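Local structure of heme oxygenase (Chlamydomonas reinhardtii, 4RAJ) at residues 119-132 against 213-227. The protein probably catalyses the oxygen-dependent opening of heme to biliverdin, with release of iron and carbon monoxide, as heme oxygenases do. Numbering follows the deposited sequence.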
loop_
_atom_site.group_PDB
_atom_site.type_symbol
_atom_site.label_atom_id
_atom_site.label_comp_id
_atom_site.label_asym_id
_atom_site.label_seq_id
_atom_site.Cartn_x
_atom_site.Cartn_y
_atom_site.Cartn_z
ATOM N N SER A 119 -11.995 0.405 11.235
ATOM C CA SER A 119 -11.486 1.207 12.344
ATOM C C SER A 119 -11.565 2.693 12.013
ATOM O O SER A 119 -11.655 3.074 10.847
ATOM C CB SER A 119 -10.037 0.831 12.671
ATOM O OG SER A 119 -9.166 1.167 11.600
ATOM N N GLN A 120 -11.513 3.538 13.036
ATOM C CA GLN A 120 -11.483 4.973 12.786
ATOM C C GLN A 120 -10.192 5.306 12.033
ATOM O O GLN A 120 -10.185 6.161 11.143
ATOM C CB GLN A 120 -11.571 5.772 14.086
ATOM C CG GLN A 120 -11.788 7.253 13.843
ATOM C CD GLN A 120 -13.065 7.535 13.069
ATOM O OE1 GLN A 120 -14.142 7.035 13.412
ATOM N NE2 GLN A 120 -12.950 8.321 12.002
ATOM N N ALA A 121 -9.112 4.606 12.377
ATOM C CA ALA A 121 -7.822 4.835 11.727
ATOM C C ALA A 121 -7.914 4.617 10.214
ATOM O O ALA A 121 -7.369 5.392 9.424
ATOM C CB ALA A 121 -6.756 3.930 12.327
ATOM N N LEU A 122 -8.605 3.557 9.815
ATOM C CA LEU A 122 -8.772 3.268 8.390
ATOM C C LEU A 122 -9.650 4.327 7.728
ATOM O O LEU A 122 -9.341 4.817 6.646
ATOM C CB LEU A 122 -9.381 1.879 8.197
ATOM C CG LEU A 122 -9.778 1.523 6.749
ATOM C CD1 LEU A 122 -8.578 1.612 5.813
ATOM C CD2 LEU A 122 -10.385 0.134 6.671
ATOM N N LYS A 123 -10.752 4.676 8.378
ATOM C CA LYS A 123 -11.657 5.685 7.824
ATOM C C LYS A 123 -10.962 7.033 7.667
ATOM O O LYS A 123 -11.170 7.739 6.672
ATOM C CB LYS A 123 -12.910 5.814 8.702
ATOM C CG LYS A 123 -13.785 4.559 8.645
ATOM C CD LYS A 123 -15.108 4.700 9.405
ATOM C CE LYS A 123 -14.918 4.627 10.900
ATOM N NZ LYS A 123 -16.236 4.679 11.598
ATOM N N ASP A 124 -10.118 7.379 8.634
ATOM C CA ASP A 124 -9.359 8.621 8.567
ATOM C C ASP A 124 -8.405 8.635 7.364
ATOM O O ASP A 124 -8.246 9.654 6.703
ATOM C CB ASP A 124 -8.570 8.845 9.872
ATOM C CG ASP A 124 -9.473 9.229 11.058
ATOM O OD1 ASP A 124 -10.640 9.613 10.846
ATOM O OD2 ASP A 124 -9.007 9.139 12.211
ATOM N N TYR A 125 -7.757 7.508 7.084
ATOM C CA TYR A 125 -6.836 7.447 5.950
ATOM C C TYR A 125 -7.625 7.496 4.648
ATOM O O TYR A 125 -7.241 8.203 3.711
ATOM C CB TYR A 125 -5.969 6.176 6.018
ATOM C CG TYR A 125 -4.756 6.169 5.093
ATOM C CD1 TYR A 125 -4.271 7.339 4.509
ATOM C CD2 TYR A 125 -4.100 4.980 4.811
ATOM C CE1 TYR A 125 -3.157 7.320 3.658
ATOM C CE2 TYR A 125 -2.997 4.948 3.967
ATOM C CZ TYR A 125 -2.525 6.113 3.396
ATOM O OH TYR A 125 -1.423 6.040 2.565
ATOM N N GLU A 126 -8.734 6.753 4.592
ATOM C CA GLU A 126 -9.608 6.801 3.415
ATOM C C GLU A 126 -10.048 8.232 3.091
ATOM O O GLU A 126 -10.054 8.646 1.930
ATOM C CB GLU A 126 -10.840 5.933 3.631
ATOM C CG GLU A 126 -10.581 4.428 3.599
ATOM C CD GLU A 126 -11.848 3.651 3.890
ATOM O OE1 GLU A 126 -12.635 4.115 4.742
ATOM O OE2 GLU A 126 -12.070 2.602 3.254
ATOM N N ALA A 127 -10.418 8.973 4.127
ATOM C CA ALA A 127 -10.870 10.352 3.975
ATOM C C ALA A 127 -9.733 11.240 3.495
ATOM O O ALA A 127 -9.918 12.092 2.619
ATOM C CB ALA A 127 -11.432 10.866 5.288
ATOM N N HIS A 128 -8.549 11.016 4.055
ATOM C CA HIS A 128 -7.375 11.796 3.689
ATOM C C HIS A 128 -7.004 11.591 2.224
ATOM O O HIS A 128 -6.713 12.549 1.509
ATOM C CB HIS A 128 -6.189 11.433 4.579
ATOM C CG HIS A 128 -4.957 12.227 4.280
ATOM N ND1 HIS A 128 -4.907 13.597 4.427
ATOM C CD2 HIS A 128 -3.740 11.852 3.827
ATOM C CE1 HIS A 128 -3.705 14.029 4.084
ATOM N NE2 HIS A 128 -2.977 12.990 3.722
ATOM N N LEU A 129 -7.004 10.340 1.778
ATOM C CA LEU A 129 -6.690 10.033 0.388
ATOM C C LEU A 129 -7.700 10.653 -0.574
ATOM O O LEU A 129 -7.323 11.203 -1.618
ATOM C CB LEU A 129 -6.639 8.511 0.178
ATOM C CG LEU A 129 -5.460 7.832 0.876
ATOM C CD1 LEU A 129 -5.588 6.304 0.872
ATOM C CD2 LEU A 129 -4.163 8.246 0.206
ATOM N N ALA A 130 -8.981 10.554 -0.226
ATOM C CA ALA A 130 -10.034 11.146 -1.049
ATOM C C ALA A 130 -9.834 12.654 -1.152
ATOM O O ALA A 130 -9.991 13.246 -2.227
ATOM C CB ALA A 130 -11.405 10.832 -0.479
ATOM N N SER A 131 -9.472 13.265 -0.029
ATOM C CA SER A 131 -9.252 14.698 0.020
ATOM C C SER A 131 -8.045 15.106 -0.824
ATOM O O SER A 131 -8.074 16.143 -1.479
ATOM C CB SER A 131 -9.066 15.162 1.462
ATOM O OG SER A 131 -9.058 16.578 1.537
ATOM N N LEU A 132 -6.985 14.300 -0.794
ATOM C CA LEU A 132 -5.832 14.572 -1.632
ATOM C C LEU A 132 -6.228 14.483 -3.093
ATOM O O LEU A 132 -5.783 15.286 -3.906
ATOM C CB LEU A 132 -4.684 13.603 -1.336
ATOM C CG LEU A 132 -3.897 13.767 -0.042
ATOM C CD1 LEU A 132 -2.835 12.664 0.030
ATOM C CD2 LEU A 132 -3.254 15.166 0.055
ATOM N N GLU A 213 3.890 13.721 3.231
ATOM C CA GLU A 213 2.878 12.724 2.930
ATOM C C GLU A 213 3.453 11.307 3.001
ATOM O O GLU A 213 2.748 10.380 3.375
ATOM C CB GLU A 213 2.251 12.994 1.564
ATOM C CG GLU A 213 1.321 14.213 1.591
ATOM C CD GLU A 213 0.170 14.053 2.572
ATOM O OE1 GLU A 213 -0.419 12.947 2.648
ATOM O OE2 GLU A 213 -0.144 15.038 3.276
ATOM N N HIS A 214 4.729 11.160 2.644
ATOM C CA HIS A 214 5.473 9.900 2.788
ATOM C C HIS A 214 5.473 9.458 4.267
ATOM O O HIS A 214 5.158 8.315 4.585
ATOM C CB HIS A 214 6.902 10.097 2.248
ATOM C CG HIS A 214 7.837 8.946 2.477
ATOM N ND1 HIS A 214 7.641 7.696 1.930
ATOM C CD2 HIS A 214 9.009 8.881 3.158
ATOM C CE1 HIS A 214 8.646 6.906 2.273
ATOM N NE2 HIS A 214 9.482 7.597 3.028
ATOM N N LEU A 215 5.809 10.376 5.171
ATOM C CA LEU A 215 5.793 10.062 6.597
ATOM C C LEU A 215 4.372 9.744 7.060
ATOM O O LEU A 215 4.162 8.880 7.914
ATOM C CB LEU A 215 6.366 11.232 7.414
ATOM C CG LEU A 215 7.823 11.578 7.133
ATOM C CD1 LEU A 215 8.207 12.846 7.904
ATOM C CD2 LEU A 215 8.731 10.412 7.505
ATOM N N ALA A 216 3.395 10.461 6.504
ATOM C CA ALA A 216 2.000 10.290 6.919
ATOM C C ALA A 216 1.497 8.895 6.567
ATOM O O ALA A 216 0.685 8.324 7.298
ATOM C CB ALA A 216 1.096 11.347 6.278
ATOM N N ALA A 217 1.973 8.353 5.450
ATOM C CA ALA A 217 1.555 7.011 5.041
ATOM C C ALA A 217 2.007 5.983 6.067
ATOM O O ALA A 217 1.242 5.087 6.424
ATOM C CB ALA A 217 2.098 6.677 3.654
ATOM N N PHE A 218 3.238 6.111 6.562
ATOM C CA PHE A 218 3.693 5.237 7.650
ATOM C C PHE A 218 2.808 5.423 8.877
ATOM O O PHE A 218 2.395 4.457 9.522
ATOM C CB PHE A 218 5.149 5.516 8.029
ATOM C CG PHE A 218 6.149 4.936 7.082
ATOM C CD1 PHE A 218 6.605 3.634 7.249
ATOM C CD2 PHE A 218 6.651 5.690 6.032
ATOM C CE1 PHE A 218 7.538 3.091 6.380
ATOM C CE2 PHE A 218 7.582 5.151 5.154
ATOM C CZ PHE A 218 8.021 3.849 5.327
ATOM N N GLY A 219 2.534 6.678 9.208
ATOM C CA GLY A 219 1.730 6.980 10.379
ATOM C C GLY A 219 0.344 6.365 10.304
ATOM O O GLY A 219 -0.138 5.763 11.280
ATOM N N HIS A 220 -0.297 6.517 9.145
ATOM C CA HIS A 220 -1.621 5.949 8.934
ATOM C C HIS A 220 -1.572 4.426 9.018
ATOM O O HIS A 220 -2.435 3.799 9.638
ATOM C CB HIS A 220 -2.183 6.394 7.585
ATOM C CG HIS A 220 -2.713 7.796 7.583
ATOM N ND1 HIS A 220 -3.870 8.152 8.244
ATOM C CD2 HIS A 220 -2.252 8.926 6.992
ATOM C CE1 HIS A 220 -4.093 9.444 8.070
ATOM N NE2 HIS A 220 -3.129 9.936 7.309
ATOM N N ASN A 221 -0.582 3.828 8.350
ATOM C CA ASN A 221 -0.449 2.381 8.340
ATOM C C ASN A 221 -0.281 1.857 9.748
ATOM O O ASN A 221 -0.890 0.865 10.127
ATOM C CB ASN A 221 0.740 1.940 7.474
ATOM C CG ASN A 221 0.408 1.924 6.001
ATOM O OD1 ASN A 221 -0.627 2.437 5.589
ATOM N ND2 ASN A 221 1.288 1.338 5.196
ATOM N N ASN A 222 0.539 2.536 10.538
ATOM C CA ASN A 222 0.780 2.057 11.904
ATOM C C ASN A 222 -0.493 2.121 12.744
ATOM O O ASN A 222 -0.785 1.212 13.517
ATOM C CB ASN A 222 1.910 2.858 12.550
ATOM C CG ASN A 222 3.263 2.507 11.969
ATOM O OD1 ASN A 222 3.372 1.619 11.113
ATOM N ND2 ASN A 222 4.301 3.205 12.414
ATOM N N ALA A 223 -1.264 3.186 12.547
ATOM C CA ALA A 223 -2.527 3.376 13.247
ATOM C C ALA A 223 -3.518 2.278 12.892
ATOM O O ALA A 223 -4.220 1.755 13.755
ATOM C CB ALA A 223 -3.108 4.744 12.910
ATOM N N ILE A 224 -3.570 1.939 11.612
ATOM C CA ILE A 224 -4.480 0.907 11.111
ATOM C C ILE A 224 -4.088 -0.473 11.655
ATOM O O ILE A 224 -4.938 -1.256 12.100
ATOM C CB ILE A 224 -4.496 0.922 9.581
ATOM C CG1 ILE A 224 -5.122 2.241 9.099
ATOM C CG2 ILE A 224 -5.255 -0.265 9.013
ATOM C CD1 ILE A 224 -4.956 2.511 7.605
ATOM N N ILE A 225 -2.793 -0.751 11.643
ATOM C CA ILE A 225 -2.273 -1.993 12.208
ATOM C C ILE A 225 -2.586 -2.126 13.702
ATOM O O ILE A 225 -3.022 -3.180 14.175
ATOM C CB ILE A 225 -0.758 -2.084 11.987
ATOM C CG1 ILE A 225 -0.467 -2.265 10.497
ATOM C CG2 ILE A 225 -0.173 -3.257 12.750
ATOM C CD1 ILE A 225 0.959 -1.977 10.125
ATOM N N LYS A 226 -2.381 -1.047 14.448
ATOM C CA LYS A 226 -2.579 -1.104 15.894
ATOM C C LYS A 226 -4.052 -1.216 16.262
ATOM O O LYS A 226 -4.395 -1.780 17.300
ATOM C CB LYS A 226 -1.953 0.122 16.563
ATOM C CG LYS A 226 -0.448 -0.004 16.669
ATOM C CD LYS A 226 0.163 1.124 17.476
ATOM C CE LYS A 226 0.046 2.439 16.731
ATOM N NZ LYS A 226 0.975 3.462 17.294
ATOM N N ALA A 227 -4.922 -0.705 15.400
ATOM C CA ALA A 227 -6.357 -0.720 15.672
ATOM C C ALA A 227 -6.983 -2.084 15.380
ATOM O O ALA A 227 -8.134 -2.330 15.733
ATOM C CB ALA A 227 -7.061 0.372 14.860
HETATM O O HOH W 1 -7.565 -1.000 11.616
HETATM O O HOH W 2 -5.187 6.654 10.201
#
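Y125 and H220 make the central contact, an offset stack with ring centroids 4.4 Å apart and planes 6° from parallel. The histidine CB adds a CH-pi contact over one face of the tyrosine ring, 3.7 Å from its centroid; L129 CD1 covers the opposite face. The tyrosine reaches across as a knob among A217, H220, N221 and I224, its CG swung anti to the backbone N (chi1 -166°). Its hydroxyl passes beside A217 CB, small enough to let it by, and bonds H143 and Q147 of helix 140-151. Replacing Y125 by an alanine is likely to leave H220 without its stacking partner, open a gap and deprive H143 and Q147 of a shared hydroxyl.

The segments belong to helices 120-135 and 204-227 of the all-helical heme oxygenase fold, and run nearly antiparallel, their axes approaching to 8.3 Å. N221, at the tyrosine's CE2, accepts from Q147 NE2 through OD1, while its ND2 bonds a polyether, probably from the crystallisation liquor, in a pocket lined by helices 29-47, 50-76, 140-151 and 204-227.

Apolar packing draws the backbones together where A121 meets A223 and I224: the alanine's lone methyl lets its CA come within 5.2 Å of I224 CA. I224 extends CD1 to the edge of the tyrosine ring, 3.8 Å from Y125 CD2, a branched chain long enough to meet L122 CD1 too.

H128 NE2 donates to E213 OE1 at 2.8 Å, nearly straight at 171° and on the carboxylate's syn side; the same oxygen also bonds H143. Serine's short hydroxyl suits the N-cap: S119 OG accepts from L122 N and shares a water with I224 O. Beside the stack, another water joins A121 O to ND1 at the edge of H220, whose flat ring can both stack and bond.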